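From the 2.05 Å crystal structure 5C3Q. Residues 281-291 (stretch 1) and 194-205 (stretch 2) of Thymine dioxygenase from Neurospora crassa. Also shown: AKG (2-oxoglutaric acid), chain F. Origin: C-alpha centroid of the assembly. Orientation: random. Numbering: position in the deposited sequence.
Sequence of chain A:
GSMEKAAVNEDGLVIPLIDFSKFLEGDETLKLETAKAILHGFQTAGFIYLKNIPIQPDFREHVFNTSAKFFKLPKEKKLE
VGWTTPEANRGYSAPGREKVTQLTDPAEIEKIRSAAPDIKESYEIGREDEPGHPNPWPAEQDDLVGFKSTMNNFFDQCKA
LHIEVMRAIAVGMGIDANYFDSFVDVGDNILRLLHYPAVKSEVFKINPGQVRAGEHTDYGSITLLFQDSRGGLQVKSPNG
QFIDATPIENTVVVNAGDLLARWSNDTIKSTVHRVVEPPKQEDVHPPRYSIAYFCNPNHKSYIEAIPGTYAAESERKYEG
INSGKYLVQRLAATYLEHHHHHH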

# COMPACT_ATOMS: atom_id res chain seq x y z
N GLN A 281 13.38 17.12 14.10
CA GLN A 281 12.88 17.80 15.29
C GLN A 281 12.11 19.05 14.89
O GLN A 281 12.62 19.89 14.14
CB GLN A 281 14.02 18.20 16.23
CG GLN A 281 13.55 18.74 17.58
CD GLN A 281 14.30 19.99 18.02
OE1 GLN A 281 15.41 19.90 18.54
NE2 GLN A 281 13.69 21.15 17.82
N GLU A 282 10.89 19.18 15.41
CA GLU A 282 10.06 20.36 15.20
C GLU A 282 8.90 20.35 16.20
O GLU A 282 8.48 19.28 16.65
CB GLU A 282 9.53 20.41 13.76
CG GLU A 282 8.79 19.16 13.30
CD GLU A 282 8.49 19.15 11.81
OE1 GLU A 282 8.70 20.18 11.14
OE2 GLU A 282 8.06 18.09 11.30
N ASP A 283 8.41 21.53 16.54
CA ASP A 283 7.29 21.64 17.49
C ASP A 283 6.00 21.07 16.89
O ASP A 283 5.25 20.39 17.58
CB ASP A 283 7.08 23.09 17.92
CG ASP A 283 8.24 23.63 18.75
OD1 ASP A 283 8.93 22.82 19.41
OD2 ASP A 283 8.47 24.86 18.74
N VAL A 284 5.77 21.35 15.61
CA VAL A 284 4.57 20.91 14.91
C VAL A 284 4.95 20.16 13.64
O VAL A 284 5.73 20.67 12.82
CB VAL A 284 3.67 22.11 14.54
CG1 VAL A 284 2.37 21.63 13.90
CG2 VAL A 284 3.37 22.96 15.76
N HIS A 285 4.41 18.96 13.48
CA HIS A 285 4.58 18.21 12.25
C HIS A 285 3.47 18.62 11.28
O HIS A 285 2.30 18.52 11.62
CB HIS A 285 4.51 16.71 12.52
CG HIS A 285 5.59 16.23 13.44
ND1 HIS A 285 6.93 16.33 13.12
CD2 HIS A 285 5.54 15.67 14.67
CE1 HIS A 285 7.65 15.84 14.11
NE2 HIS A 285 6.83 15.43 15.06
N PRO A 286 3.84 19.10 10.08
CA PRO A 286 2.79 19.50 9.14
C PRO A 286 1.95 18.32 8.66
O PRO A 286 2.28 17.17 8.95
CB PRO A 286 3.56 20.13 7.97
CG PRO A 286 4.97 20.28 8.43
CD PRO A 286 5.18 19.27 9.51
N PRO A 287 0.85 18.59 7.92
CA PRO A 287 0.06 17.48 7.38
C PRO A 287 0.88 16.59 6.44
O PRO A 287 1.69 17.11 5.67
CB PRO A 287 -1.05 18.20 6.60
CG PRO A 287 -1.11 19.57 7.18
CD PRO A 287 0.30 19.90 7.54
N ARG A 288 0.68 15.28 6.53
CA ARG A 288 1.30 14.34 5.60
C ARG A 288 0.22 13.69 4.72
O ARG A 288 -0.82 13.24 5.22
CB ARG A 288 2.09 13.26 6.36
CG ARG A 288 2.62 12.13 5.49
CD ARG A 288 3.63 11.26 6.23
NE ARG A 288 4.31 10.32 5.35
CZ ARG A 288 3.82 9.14 4.96
NH1 ARG A 288 2.62 8.73 5.36
NH2 ARG A 288 4.54 8.37 4.15
N TYR A 289 0.48 13.67 3.42
CA TYR A 289 -0.40 13.01 2.46
C TYR A 289 0.33 11.85 1.82
O TYR A 289 1.49 11.96 1.43
CB TYR A 289 -0.84 13.97 1.36
CG TYR A 289 -1.71 15.08 1.87
CD1 TYR A 289 -3.08 14.91 2.00
CD2 TYR A 289 -1.15 16.31 2.24
CE1 TYR A 289 -3.88 15.93 2.48
CE2 TYR A 289 -1.95 17.33 2.72
CZ TYR A 289 -3.31 17.14 2.84
OH TYR A 289 -4.11 18.15 3.31
N SER A 290 -0.37 10.73 1.73
CA SER A 290 0.10 9.61 0.93
C SER A 290 -1.09 8.96 0.24
O SER A 290 -2.25 9.20 0.59
CB SER A 290 0.87 8.60 1.78
OG SER A 290 0.03 7.98 2.74
N ILE A 291 -0.78 8.15 -0.76
CA ILE A 291 -1.77 7.38 -1.47
C ILE A 291 -1.25 5.95 -1.56
O ILE A 291 -0.19 5.70 -2.14
CB ILE A 291 -2.03 7.95 -2.88
CG1 ILE A 291 -2.45 9.42 -2.78
CG2 ILE A 291 -3.09 7.12 -3.59
CD1 ILE A 291 -2.65 10.11 -4.12
C1 AKG F . -1.05 1.59 4.37
O1 AKG F . -1.17 0.34 4.34
O2 AKG F . -2.03 2.34 4.24
C2 AKG F . 0.28 2.19 4.57
O5 AKG F . 1.23 1.47 4.87
C3 AKG F . 0.46 3.68 4.42
C4 AKG F . 1.94 4.07 4.51
C5 AKG F . 2.15 5.54 4.28
O3 AKG F . 3.26 5.91 3.86
O4 AKG F . 1.22 6.35 4.51
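Stretch 2 194-205: LHYPAVKSEVFK

Stretch 2 lies alongside stretch 1 as an antiparallel neighbour, and the strongest polar contacts run between the backbones. The shortest is Tyr196 N to Arg288 O, 2.7 Å and almost straight at 175°. Arg288 N returns the bond to Tyr196 O at 2.9 Å, so these two residues form a closed hydrogen-bonded pair. Two residues further along, Leu194 N donates to Ser290 O at 2.9 Å, and Ser290 N donates to Leu194 O at 3.2 Å. Between these pairs sits Tyr289 opposite His195, a non-hydrogen-bonded pair with CA atoms 4.8 Å apart. The axes of strands 288-291 and 194-196 approach to 4.8 Å, and their N-to-C directions differ by 161°.

A second short ladder lies beyond the prolines. His285 N donates to Val199 O at 2.8 Å, and Val199 N donates to His285 O at 3.0 Å. Val284 faces Lys200 as a non-hydrogen-bonded pair, with their CA atoms 4.3 Å apart. Ser201 N then donates to Asp283 O at 2.9 Å. The hydroxyl of Ser201 also lies near backbone carbonyl groups here, with OG 3.0 Å from Glu282 O and 3.2 Å from Asp283 O.

Arg288, Ser290, Leu194 and Tyr196 put their side chains on one face of the sheet. Three of them bind 2-oxoglutarate, the cosubstrate expected of a dioxygenase of this kind. Ser290 OG and Tyr196 OH each donate to AKG O4 at 2.7 Å. Arg288 NH1 donates to AKG O4 at 2.9 Å, while Arg288 NH2 donates to AKG O3 at 2.8 Å. One carboxylate thus ties both strands together. The side chains around it are closely packed: Arg288 NH1 is 3.1 Å from Tyr196 CE1, and Ser290 OG is 3.4 Å from Leu194 CD1.

The two ladders are separated by Pro286 and Pro287 in stretch 1 and by Pro197 and Ala198 in stretch 2. Proline has no amide hydrogen to donate, so none of the three prolines can supply a backbone N-H bond here. The chains stay close all the same. Pro287 CA makes a CA-H...O contact with Tyr196 O at 3.4 Å, and Ala198 CA makes another with His285 O at 3.1 Å.

Tyr289 and His195 occupy the other face. Their rings are near parallel, with planes at 22° and centroids 4.9 Å apart, but they are slid so that they barely overlap. The closest atoms are Tyr289 CE1 and His195 CD2, at 3.4 Å. One water joins the pair, 2.7 Å from His195 NE2 and 3.3 Å from Tyr289 OH.

Away from the ligand, the remaining contacts are mostly apolar. Pro287 CD rests 3.8 Å from Ala198 CB. His285 is buried on the same face as Arg288 and Tyr196, and its ring is held within its own stretch by a bond from ND1 to Glu282 OE2, 2.8 Å. Its NE2 comes 3.6 Å from Ser201 CB, and its CD2 comes 4.2 Å from Phe204 CE1. Phe204 belongs to the helix that follows, which leads stretch 2 away from the contact.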

# COMPACT_ATOMS: atom_id res chain seq x y z
N LEU A 194 -4.81 8.86 1.81
CA LEU A 194 -4.46 9.03 3.22
C LEU A 194 -4.10 10.47 3.54
O LEU A 194 -3.36 11.12 2.80
CB LEU A 194 -3.30 8.12 3.60
CG LEU A 194 -3.63 6.63 3.75
CD1 LEU A 194 -2.41 5.76 3.49
CD2 LEU A 194 -4.21 6.36 5.12
N HIS A 195 -4.62 10.95 4.66
CA HIS A 195 -4.26 12.24 5.20
C HIS A 195 -3.93 12.08 6.68
O HIS A 195 -4.75 11.61 7.46
CB HIS A 195 -5.39 13.25 4.99
CG HIS A 195 -5.22 14.52 5.75
ND1 HIS A 195 -6.18 15.01 6.61
CD2 HIS A 195 -4.19 15.40 5.80
CE1 HIS A 195 -5.76 16.14 7.15
NE2 HIS A 195 -4.56 16.40 6.67
N TYR A 196 -2.70 12.44 7.05
CA TYR A 196 -2.27 12.42 8.43
C TYR A 196 -2.23 13.88 8.90
O TYR A 196 -1.33 14.62 8.52
CB TYR A 196 -0.89 11.78 8.55
CG TYR A 196 -0.80 10.37 8.01
CD1 TYR A 196 -0.50 10.12 6.68
CD2 TYR A 196 -1.00 9.28 8.85
CE1 TYR A 196 -0.42 8.82 6.18
CE2 TYR A 196 -0.91 7.98 8.37
CZ TYR A 196 -0.62 7.76 7.04
OH TYR A 196 -0.53 6.47 6.58
N PRO A 197 -3.23 14.31 9.70
CA PRO A 197 -3.31 15.72 10.07
C PRO A 197 -2.06 16.27 10.76
O PRO A 197 -1.30 15.52 11.38
CB PRO A 197 -4.50 15.77 11.05
CG PRO A 197 -5.33 14.59 10.70
CD PRO A 197 -4.37 13.53 10.23
N ALA A 198 -1.85 17.58 10.62
CA ALA A 198 -0.80 18.26 11.35
C ALA A 198 -0.96 17.93 12.82
O ALA A 198 -2.07 17.93 13.34
CB ALA A 198 -0.89 19.77 11.14
N VAL A 199 0.15 17.61 13.49
CA VAL A 199 0.10 17.21 14.89
C VAL A 199 1.33 17.74 15.63
O VAL A 199 2.43 17.73 15.10
CB VAL A 199 -0.02 15.67 15.03
CG1 VAL A 199 1.11 14.96 14.29
CG2 VAL A 199 -0.06 15.26 16.50
N LYS A 200 1.11 18.21 16.86
CA LYS A 200 2.20 18.66 17.71
C LYS A 200 3.05 17.46 18.12
O LYS A 200 2.51 16.40 18.45
CB LYS A 200 1.67 19.34 18.97
CG LYS A 200 1.01 20.68 18.74
CD LYS A 200 0.92 21.45 20.05
CE LYS A 200 0.26 22.80 19.87
NZ LYS A 200 -1.22 22.70 19.77
N SER A 201 4.36 17.63 18.12
CA SER A 201 5.27 16.55 18.51
C SER A 201 5.03 16.10 19.96
O SER A 201 5.28 14.94 20.30
CB SER A 201 6.73 16.96 18.31
OG SER A 201 7.02 18.17 19.00
N GLU A 202 4.56 17.01 20.82
CA GLU A 202 4.29 16.69 22.22
C GLU A 202 3.18 15.64 22.39
O GLU A 202 3.18 14.90 23.37
CB GLU A 202 3.96 17.95 23.04
CG GLU A 202 2.61 18.58 22.74
CD GLU A 202 2.35 19.86 23.53
OE1 GLU A 202 1.46 20.64 23.13
OE2 GLU A 202 3.04 20.09 24.55
N VAL A 203 2.26 15.58 21.43
CA VAL A 203 1.20 14.56 21.43
C VAL A 203 1.80 13.16 21.55
O VAL A 203 1.27 12.30 22.26
CB VAL A 203 0.33 14.63 20.16
CG1 VAL A 203 -0.62 13.44 20.07
CG2 VAL A 203 -0.47 15.93 20.13
N PHE A 204 2.92 12.94 20.86
CA PHE A 204 3.62 11.65 20.88
C PHE A 204 4.31 11.35 22.23
O PHE A 204 4.64 10.20 22.50
CB PHE A 204 4.64 11.59 19.73
CG PHE A 204 4.00 11.60 18.37
CD1 PHE A 204 3.72 12.80 17.72
CD2 PHE A 204 3.66 10.41 17.74
CE1 PHE A 204 3.13 12.80 16.47
CE2 PHE A 204 3.07 10.41 16.49
CZ PHE A 204 2.80 11.61 15.85
N LYS A 205 4.52 12.38 23.05
CA LYS A 205 5.03 12.21 24.42
C LYS A 205 3.89 12.06 25.43
O LYS A 205 3.98 11.26 26.36
CB LYS A 205 5.91 13.38 24.84
CG LYS A 205 7.28 13.42 24.18
CD LYS A 205 8.28 14.21 25.02
CE LYS A 205 7.81 15.63 25.30
NZ LYS A 205 8.81 16.40 26.09
O HOH W 1 -4.46 19.11 6.42